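Local coordinates for protein putative prolyl-tRNA synthetase (Leishmania major, PDB 5XIL) that probably charges tRNA(Pro) with L-proline at the expense of ATP, as a class II aminoacyl-tRNA synthetase, at residues A[358-368]-A[380-388]. Sequence-based numbering, arbitrary orientation.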
loop_
_atom_site.group_PDB
_atom_site.type_symbol
_atom_site.label_atom_id
_atom_site.label_comp_id
_atom_site.label_asym_id
_atom_site.label_seq_id
_atom_site.Cartn_x
_atom_site.Cartn_y
_atom_site.Cartn_z
ATOM N N LEU A 358 14.002 -23.762 -22.830
ATOM C CA LEU A 358 15.284 -24.314 -22.391
ATOM C C LEU A 358 15.236 -25.815 -22.749
ATOM O O LEU A 358 14.470 -26.630 -22.179
ATOM C CB LEU A 358 15.508 -24.080 -20.922
ATOM C CG LEU A 358 16.923 -24.026 -20.391
ATOM C CD1 LEU A 358 16.975 -23.802 -18.904
ATOM C CD2 LEU A 358 17.670 -25.298 -20.637
ATOM N N GLY A 359 15.932 -26.127 -23.810
ATOM C CA GLY A 359 16.089 -27.503 -24.238
ATOM C C GLY A 359 17.524 -28.032 -24.260
ATOM O O GLY A 359 18.494 -27.371 -23.833
ATOM N N PRO A 360 17.661 -29.263 -24.755
ATOM C CA PRO A 360 19.002 -29.902 -24.794
ATOM C C PRO A 360 20.077 -29.005 -25.440
ATOM O O PRO A 360 21.164 -28.806 -24.861
ATOM C CB PRO A 360 18.733 -31.139 -25.621
ATOM C CG PRO A 360 17.332 -31.535 -25.254
ATOM C CD PRO A 360 16.588 -30.212 -25.112
ATOM N N ARG A 361 19.763 -28.400 -26.584
ATOM C CA ARG A 361 20.736 -27.562 -27.261
ATOM C C ARG A 361 21.033 -26.216 -26.572
ATOM O O ARG A 361 22.144 -25.665 -26.647
ATOM C CB ARG A 361 20.382 -27.372 -28.771
ATOM C CG ARG A 361 20.400 -28.644 -29.654
ATOM C CD ARG A 361 21.614 -29.611 -29.406
ATOM N NE ARG A 361 22.949 -29.035 -29.686
ATOM C CZ ARG A 361 24.106 -29.478 -29.163
ATOM N NH1 ARG A 361 24.126 -30.506 -28.300
ATOM N NH2 ARG A 361 25.262 -28.876 -29.480
ATOM N N GLU A 362 20.042 -25.675 -25.863
ATOM C CA GLU A 362 20.234 -24.458 -25.120
ATOM C C GLU A 362 21.100 -24.774 -23.968
ATOM O O GLU A 362 21.957 -23.997 -23.580
ATOM C CB GLU A 362 18.872 -23.939 -24.576
ATOM C CG GLU A 362 18.006 -23.316 -25.653
ATOM C CD GLU A 362 17.398 -24.252 -26.696
ATOM O OE1 GLU A 362 17.396 -23.849 -27.873
ATOM O OE2 GLU A 362 16.930 -25.361 -26.426
ATOM N N LEU A 363 20.897 -25.928 -23.379
ATOM C CA LEU A 363 21.782 -26.323 -22.334
ATOM C C LEU A 363 23.244 -26.527 -22.869
ATOM O O LEU A 363 24.194 -25.943 -22.357
ATOM C CB LEU A 363 21.242 -27.596 -21.733
ATOM C CG LEU A 363 21.931 -28.148 -20.508
ATOM C CD1 LEU A 363 22.241 -27.101 -19.474
ATOM C CD2 LEU A 363 21.022 -29.245 -19.963
ATOM N N ALA A 364 23.381 -27.293 -23.933
ATOM C CA ALA A 364 24.711 -27.662 -24.449
ATOM C C ALA A 364 25.481 -26.457 -24.942
ATOM O O ALA A 364 26.704 -26.344 -24.732
ATOM C CB ALA A 364 24.559 -28.649 -25.566
ATOM N N GLU A 365 24.791 -25.540 -25.600
ATOM C CA GLU A 365 25.413 -24.322 -26.079
ATOM C C GLU A 365 25.428 -23.139 -25.114
ATOM O O GLU A 365 25.969 -22.089 -25.472
ATOM C CB GLU A 365 24.767 -23.874 -27.421
ATOM C CG GLU A 365 24.768 -24.871 -28.543
ATOM C CD GLU A 365 26.159 -25.157 -29.127
ATOM O OE1 GLU A 365 27.130 -24.396 -28.872
ATOM O OE2 GLU A 365 26.239 -26.146 -29.869
ATOM N N ARG A 366 24.879 -23.302 -23.914
ATOM C CA ARG A 366 24.838 -22.197 -22.966
ATOM C C ARG A 366 24.316 -21.013 -23.760
ATOM O O ARG A 366 25.001 -20.005 -23.933
ATOM C CB ARG A 366 26.232 -21.900 -22.416
ATOM C CG ARG A 366 26.756 -22.954 -21.455
ATOM C CD ARG A 366 25.748 -23.250 -20.357
ATOM N NE ARG A 366 25.722 -22.202 -19.340
ATOM C CZ ARG A 366 25.292 -22.380 -18.096
ATOM N NH1 ARG A 366 24.848 -23.567 -17.708
ATOM N NH2 ARG A 366 25.303 -21.369 -17.238
ATOM N N SER A 367 23.085 -21.155 -24.239
ATOM C CA SER A 367 22.451 -20.153 -25.079
ATOM C C SER A 367 20.923 -20.274 -25.021
ATOM O O SER A 367 20.346 -21.233 -25.520
ATOM C CB SER A 367 22.865 -20.283 -26.529
ATOM O OG SER A 367 22.254 -19.276 -27.365
ATOM N N LEU A 368 20.284 -19.244 -24.454
ATOM C CA LEU A 368 18.837 -19.340 -24.157
ATOM C C LEU A 368 18.054 -18.863 -25.337
ATOM O O LEU A 368 18.358 -17.838 -25.886
ATOM C CB LEU A 368 18.536 -18.417 -22.962
ATOM C CG LEU A 368 19.378 -18.654 -21.698
ATOM C CD1 LEU A 368 18.966 -17.686 -20.626
ATOM C CD2 LEU A 368 19.239 -20.109 -21.256
ATOM N N SER A 380 18.663 -15.077 -29.201
ATOM C CA SER A 380 19.534 -15.993 -28.458
ATOM C C SER A 380 20.207 -15.201 -27.392
ATOM O O SER A 380 20.814 -14.179 -27.690
ATOM C CB SER A 380 20.586 -16.663 -29.338
ATOM O OG SER A 380 19.918 -17.547 -30.190
ATOM N N VAL A 381 20.087 -15.616 -26.141
ATOM C CA VAL A 381 20.788 -14.889 -25.106
ATOM C C VAL A 381 21.769 -15.820 -24.416
ATOM O O VAL A 381 21.385 -16.870 -23.912
ATOM C CB VAL A 381 19.813 -14.311 -24.069
ATOM C CG1 VAL A 381 20.594 -13.664 -22.939
ATOM C CG2 VAL A 381 18.882 -13.317 -24.740
ATOM N N ALA A 382 23.027 -15.401 -24.341
ATOM C CA ALA A 382 24.098 -16.226 -23.712
ATOM C C ALA A 382 23.779 -16.499 -22.258
ATOM O O ALA A 382 23.309 -15.588 -21.507
ATOM C CB ALA A 382 25.449 -15.503 -23.841
ATOM N N TRP A 383 24.019 -17.741 -21.818
ATOM C CA TRP A 383 23.803 -18.120 -20.470
ATOM C C TRP A 383 25.104 -18.173 -19.732
ATOM O O TRP A 383 25.885 -19.128 -19.912
ATOM C CB TRP A 383 23.075 -19.429 -20.408
ATOM C CG TRP A 383 22.636 -19.805 -19.041
ATOM C CD1 TRP A 383 22.731 -19.077 -17.893
ATOM C CD2 TRP A 383 21.992 -21.005 -18.684
ATOM N NE1 TRP A 383 22.221 -19.766 -16.845
ATOM C CE2 TRP A 383 21.711 -20.937 -17.308
ATOM C CE3 TRP A 383 21.612 -22.128 -19.395
ATOM C CZ2 TRP A 383 21.127 -21.985 -16.608
ATOM C CZ3 TRP A 383 20.976 -23.137 -18.730
ATOM C CH2 TRP A 383 20.754 -23.073 -17.335
ATOM N N ASP A 384 25.329 -17.134 -18.949
ATOM C CA ASP A 384 26.590 -16.865 -18.268
ATOM C C ASP A 384 26.335 -15.808 -17.190
ATOM O O ASP A 384 25.161 -15.533 -16.845
ATOM C CB ASP A 384 27.691 -16.474 -19.285
ATOM C CG ASP A 384 27.320 -15.242 -20.131
ATOM O OD1 ASP A 384 26.668 -14.276 -19.637
ATOM O OD2 ASP A 384 27.698 -15.248 -21.289
ATOM N N ALA A 385 27.405 -15.252 -16.622
ATOM C CA ALA A 385 27.353 -14.236 -15.575
ATOM C C ALA A 385 26.546 -12.955 -15.959
ATOM O O ALA A 385 26.105 -12.210 -15.089
ATOM C CB ALA A 385 28.769 -13.826 -15.151
ATOM N N GLN A 386 26.451 -12.701 -17.237
ATOM C CA GLN A 386 25.824 -11.480 -17.743
ATOM C C GLN A 386 24.339 -11.659 -18.032
ATOM O O GLN A 386 23.659 -10.668 -18.372
ATOM C CB GLN A 386 26.470 -11.045 -19.042
ATOM C CG GLN A 386 27.742 -10.276 -18.839
ATOM C CD GLN A 386 28.887 -11.196 -18.449
ATOM O OE1 GLN A 386 29.136 -12.219 -19.113
ATOM N NE2 GLN A 386 29.587 -10.840 -17.397
ATOM N N THR A 387 23.844 -12.889 -17.897
ATOM C CA THR A 387 22.469 -13.181 -18.315
ATOM C C THR A 387 21.393 -12.275 -17.570
ATOM O O THR A 387 20.506 -11.728 -18.232
ATOM C CB THR A 387 22.113 -14.663 -18.155
ATOM O OG1 THR A 387 23.093 -15.492 -18.811
ATOM C CG2 THR A 387 20.699 -14.967 -18.715
ATOM N N PRO A 388 21.446 -12.193 -16.245
ATOM C CA PRO A 388 20.433 -11.352 -15.602
ATOM C C PRO A 388 20.419 -9.884 -16.083
ATOM O O PRO A 388 19.328 -9.318 -16.345
ATOM C CB PRO A 388 20.713 -11.532 -14.107
ATOM C CG PRO A 388 21.536 -12.800 -14.005
ATOM C CD PRO A 388 22.324 -12.832 -15.260
HETATM O O HOH W 1 28.047 -20.470 -19.428
HETATM O O HOH W 2 19.399 -19.695 -28.534
#
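W383 and L368 meet at the apolar centre, where the leucine methyl CD2 approaches the six-membered part of the indole obliquely, 3.6 Å from CE3. The indole of W383 is turned over the 358-368 segment by a chi1 of -172°, which sets CG opposite the backbone N, and so broad a ring can meet three leucines at once: CD1 of L358 and CD1 of L363 both come close to CZ3. The other branch of L368, CD1, meets CG2 of T387 tip to tip at 3.7 Å, while the threonine hydroxyl accepts from D384 N; D384 and T387 form a capping box at the turn leading into helix 387-412. The backbones beside the indole belong to an antiparallel hairpin, strands 367-372 and 378-382, at one edge of the mixed sheet of the anticodon-binding domain. L368 and V381, a hydrogen-bonded pair joined by L368 N to V381 O (2.7 Å) and V381 N to L368 O (2.8 Å), put apolar side chains on the same sheet face. R366 follows helix 360-365 in a Schellman motif. Arginine supplies a long chain, bent at chi2 and chi3, and a flat cation that stacks on the indole, planes 12° apart. NE donates to W383 O (3.1 Å), which, with the stack, helps to hold the guanidinium's rotation; W383 NE1 hydrogen-bonds E322. Small hydroxyls suit the hairpin's polar edge, where one water links S367 and S380.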